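Local coordinates for protein acetyltransferase (Vibrio fischeri, PDB 3JVN) that probably transfers acyl groups, most likely acetyl from acetyl-CoA, as a member of the GNAT acetyltransferase family, at residues Val86-Leu94 and Tyr120-Val129. Residues are numbered along the deposited sequence; the frame is centred on the assembly and turned at random.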
loop_
_atom_site.group_PDB
_atom_site.type_symbol
_atom_site.label_atom_id
_atom_site.label_comp_id
_atom_site.label_asym_id
_atom_site.label_seq_id
_atom_site.Cartn_x
_atom_site.Cartn_y
_atom_site.Cartn_z
ATOM N N VAL A 86 -8.326 4.283 2.165
ATOM C CA VAL A 86 -8.375 3.319 1.069
ATOM C C VAL A 86 -8.334 1.945 1.701
ATOM O O VAL A 86 -7.472 1.668 2.528
ATOM C CB VAL A 86 -7.143 3.457 0.146
ATOM C CG1 VAL A 86 -7.320 2.608 -1.105
ATOM C CG2 VAL A 86 -6.912 4.907 -0.208
HETATM N N MSE A 87 -9.256 1.076 1.323
HETATM C CA MSE A 87 -9.263 -0.248 1.911
HETATM C C MSE A 87 -8.208 -1.160 1.298
HETATM O O MSE A 87 -8.163 -1.363 0.083
HETATM C CB MSE A 87 -10.638 -0.896 1.766
HETATM C CG MSE A 87 -10.706 -2.334 2.317
HETATM SE SE MSE A 87 -10.606 -2.468 4.260
HETATM C CE MSE A 87 -12.191 -3.536 4.550
HETATM N N MSE A 88 -7.355 -1.710 2.153
HETATM C CA MSE A 88 -6.313 -2.622 1.709
HETATM C C MSE A 88 -6.232 -3.759 2.701
HETATM O O MSE A 88 -6.920 -3.758 3.723
HETATM C CB MSE A 88 -4.963 -1.912 1.640
HETATM C CG MSE A 88 -4.962 -0.637 0.831
HETATM SE SE MSE A 88 -3.163 0.016 0.614
HETATM C CE MSE A 88 -3.522 1.468 -0.607
ATOM N N ALA A 89 -5.383 -4.729 2.403
ATOM C CA ALA A 89 -5.227 -5.865 3.284
ATOM C C ALA A 89 -3.829 -6.451 3.209
ATOM O O ALA A 89 -3.020 -6.065 2.364
ATOM C CB ALA A 89 -6.275 -6.953 2.961
ATOM N N THR A 90 -3.564 -7.408 4.094
ATOM C CA THR A 90 -2.263 -8.067 4.156
ATOM C C THR A 90 -2.414 -9.563 4.454
ATOM O O THR A 90 -3.152 -9.953 5.358
ATOM C CB THR A 90 -1.373 -7.444 5.273
ATOM O OG1 THR A 90 -1.412 -6.015 5.180
ATOM C CG2 THR A 90 0.070 -7.908 5.132
ATOM N N ILE A 91 -1.721 -10.390 3.683
ATOM C CA ILE A 91 -1.729 -11.829 3.911
ATOM C C ILE A 91 -0.459 -12.027 4.724
ATOM O O ILE A 91 0.646 -11.734 4.259
ATOM C CB ILE A 91 -1.676 -12.628 2.579
ATOM C CG1 ILE A 91 -3.016 -12.489 1.854
ATOM C CG2 ILE A 91 -1.417 -14.096 2.849
ATOM C CD1 ILE A 91 -3.026 -13.004 0.440
ATOM N N ASP A 92 -0.631 -12.500 5.954
ATOM C CA ASP A 92 0.490 -12.679 6.858
ATOM C C ASP A 92 1.216 -14.032 6.797
ATOM O O ASP A 92 2.352 -14.112 6.330
ATOM C CB ASP A 92 0.011 -12.387 8.286
ATOM C CG ASP A 92 -0.567 -10.988 8.426
ATOM O OD1 ASP A 92 -1.704 -10.843 8.941
ATOM O OD2 ASP A 92 0.128 -10.026 8.022
ATOM N N GLU A 93 0.550 -15.083 7.263
ATOM C CA GLU A 93 1.134 -16.418 7.305
ATOM C C GLU A 93 0.341 -17.494 6.590
ATOM O O GLU A 93 -0.872 -17.386 6.403
ATOM C CB GLU A 93 1.314 -16.845 8.755
ATOM C CG GLU A 93 2.166 -15.920 9.552
ATOM C CD GLU A 93 1.690 -15.823 10.971
ATOM O OE1 GLU A 93 0.562 -15.310 11.195
ATOM O OE2 GLU A 93 2.453 -16.262 11.863
ATOM N N LEU A 94 1.040 -18.558 6.224
ATOM C CA LEU A 94 0.411 -19.667 5.534
ATOM C C LEU A 94 1.265 -20.904 5.787
ATOM O O LEU A 94 2.467 -20.887 5.540
ATOM C CB LEU A 94 0.325 -19.355 4.036
ATOM C CG LEU A 94 -0.706 -20.125 3.197
ATOM C CD1 LEU A 94 -0.649 -19.651 1.745
ATOM C CD2 LEU A 94 -0.426 -21.618 3.271
ATOM N N TYR A 120 -14.765 -7.438 -0.349
ATOM C CA TYR A 120 -14.639 -6.390 0.672
ATOM C C TYR A 120 -14.018 -5.147 0.028
ATOM O O TYR A 120 -13.568 -4.224 0.717
ATOM C CB TYR A 120 -13.744 -6.818 1.840
ATOM C CG TYR A 120 -14.519 -7.262 3.052
ATOM C CD1 TYR A 120 -14.972 -8.572 3.163
ATOM C CD2 TYR A 120 -14.872 -6.348 4.051
ATOM C CE1 TYR A 120 -15.768 -8.971 4.227
ATOM C CE2 TYR A 120 -15.669 -6.727 5.132
ATOM C CZ TYR A 120 -16.115 -8.048 5.210
ATOM O OH TYR A 120 -16.901 -8.438 6.274
ATOM N N GLY A 121 -13.973 -5.151 -1.300
ATOM C CA GLY A 121 -13.410 -4.040 -2.043
ATOM C C GLY A 121 -11.979 -3.640 -1.722
ATOM O O GLY A 121 -11.687 -2.450 -1.614
ATOM N N VAL A 122 -11.077 -4.605 -1.563
ATOM C CA VAL A 122 -9.687 -4.241 -1.269
ATOM C C VAL A 122 -8.978 -3.735 -2.520
ATOM O O VAL A 122 -9.033 -4.358 -3.583
ATOM C CB VAL A 122 -8.869 -5.412 -0.678
ATOM C CG1 VAL A 122 -9.494 -5.870 0.634
ATOM C CG2 VAL A 122 -8.775 -6.546 -1.684
ATOM N N LYS A 123 -8.305 -2.599 -2.380
ATOM C CA LYS A 123 -7.606 -1.993 -3.501
ATOM C C LYS A 123 -6.216 -2.574 -3.672
ATOM O O LYS A 123 -5.819 -2.902 -4.789
ATOM C CB LYS A 123 -7.520 -0.484 -3.299
ATOM C CG LYS A 123 -8.866 0.169 -2.953
ATOM C CD LYS A 123 -9.955 -0.231 -3.934
ATOM C CE LYS A 123 -11.232 0.537 -3.662
ATOM N NZ LYS A 123 -12.368 0.080 -4.519
ATOM N N GLU A 124 -5.481 -2.702 -2.566
ATOM C CA GLU A 124 -4.126 -3.254 -2.591
ATOM C C GLU A 124 -3.940 -4.430 -1.628
ATOM O O GLU A 124 -4.533 -4.458 -0.553
ATOM C CB GLU A 124 -3.103 -2.162 -2.257
ATOM C CG GLU A 124 -3.038 -1.021 -3.270
ATOM C CD GLU A 124 -2.933 -1.515 -4.703
ATOM O OE1 GLU A 124 -2.124 -2.439 -4.943
ATOM O OE2 GLU A 124 -3.645 -0.970 -5.585
ATOM N N ILE A 125 -3.102 -5.387 -2.028
ATOM C CA ILE A 125 -2.808 -6.569 -1.217
ATOM C C ILE A 125 -1.303 -6.839 -1.064
ATOM O O ILE A 125 -0.587 -7.024 -2.052
ATOM C CB ILE A 125 -3.456 -7.846 -1.814
ATOM C CG1 ILE A 125 -4.972 -7.697 -1.848
ATOM C CG2 ILE A 125 -3.070 -9.066 -0.994
ATOM C CD1 ILE A 125 -5.594 -7.421 -0.486
ATOM N N PHE A 126 -0.843 -6.884 0.184
ATOM C CA PHE A 126 0.565 -7.132 0.490
ATOM C C PHE A 126 0.732 -8.522 1.081
ATOM O O PHE A 126 0.176 -8.811 2.137
ATOM C CB PHE A 126 1.064 -6.103 1.504
ATOM C CG PHE A 126 0.906 -4.688 1.058
ATOM C CD1 PHE A 126 1.765 -4.149 0.111
ATOM C CD2 PHE A 126 -0.124 -3.900 1.566
ATOM C CE1 PHE A 126 1.598 -2.844 -0.323
ATOM C CE2 PHE A 126 -0.299 -2.595 1.141
ATOM C CZ PHE A 126 0.561 -2.062 0.193
ATOM N N VAL A 127 1.493 -9.375 0.401
ATOM C CA VAL A 127 1.730 -10.730 0.879
ATOM C C VAL A 127 3.015 -10.769 1.707
ATOM O O VAL A 127 4.077 -10.314 1.268
ATOM C CB VAL A 127 1.804 -11.740 -0.307
ATOM C CG1 VAL A 127 2.011 -13.168 0.200
ATOM C CG2 VAL A 127 0.503 -11.672 -1.118
ATOM N N GLU A 128 2.903 -11.297 2.921
ATOM C CA GLU A 128 4.035 -11.385 3.841
ATOM C C GLU A 128 4.506 -12.826 4.022
ATOM O O GLU A 128 5.417 -13.079 4.803
ATOM C CB GLU A 128 3.641 -10.841 5.219
ATOM C CG GLU A 128 2.897 -9.519 5.231
ATOM C CD GLU A 128 3.770 -8.336 4.866
ATOM O OE1 GLU A 128 4.279 -8.311 3.727
ATOM O OE2 GLU A 128 3.946 -7.431 5.713
ATOM N N VAL A 129 3.883 -13.769 3.322
ATOM C CA VAL A 129 4.267 -15.175 3.462
ATOM C C VAL A 129 5.728 -15.425 3.053
ATOM O O VAL A 129 6.310 -14.640 2.304
ATOM C CB VAL A 129 3.338 -16.081 2.638
ATOM C CG1 VAL A 129 3.557 -17.528 3.025
ATOM C CG2 VAL A 129 1.890 -15.671 2.866
#
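Ala89 and Ile91 join 120-129 through both their N-H and C=O groups, as parallel strands do. Ala89 N donates to Glu124 O, and Phe126 N returns to Ala89 O. Ile91 N then donates to Phe126 O, and Glu128 N to Ile91 O at 2.7 Å. Nearer the start of both segments, Lys123 N donates to Met87 O at 2.8 Å in a nearly straight bond (178°). The strand axes lie 4.7 Å apart and differ by 16° in direction.

Apolar contacts line the face of Ala89, Ile91, Ile125 and Val127. The methyl of Ala89 meets Ile125 CD1 at 3.5 Å and also touches Val122 CG1. Ile91 divides its branches. CD1 lies beside Val127 CG2, whereas CG2, anti to the backbone N, reaches Val129 CG2 at 3.7 Å. Beyond the end of 124-127, Val129 CG1 rests against Leu94 CB.

The other face carries the Met-aromatic contact. Met88, a selenomethionine, runs alongside Glu124 in the same direction, with SE 3.6 Å from Glu124 CB. Its CG is anti to the carbonyl carbon (chi1 -53°) and the chain is extended beyond. SE thus comes to the edge of the Phe126 ring, 5.2 Å from the centroid. Farther along, Thr90 CG2 packs on Glu128 CG. The Asp92 carboxylate has its partners elsewhere, in Tyr50 and His74.

The pair belongs to a beta-alpha-beta crossover, 86-96, 105-118, 124-127, part of the GNAT fold. Leu117 of the connecting helix packs on Ala89, Val122 and Ile125, and Met110 on Ile91. Strand 67-79 pairs antiparallel with the far side of 86-94, where Asp92 and Glu93 form a classic beta bulge opposite Thr72. Phe126 of the second subunit packs on Met88 and Glu124, so the face that bears them, away from helix 105-118, takes part in the subunit contact.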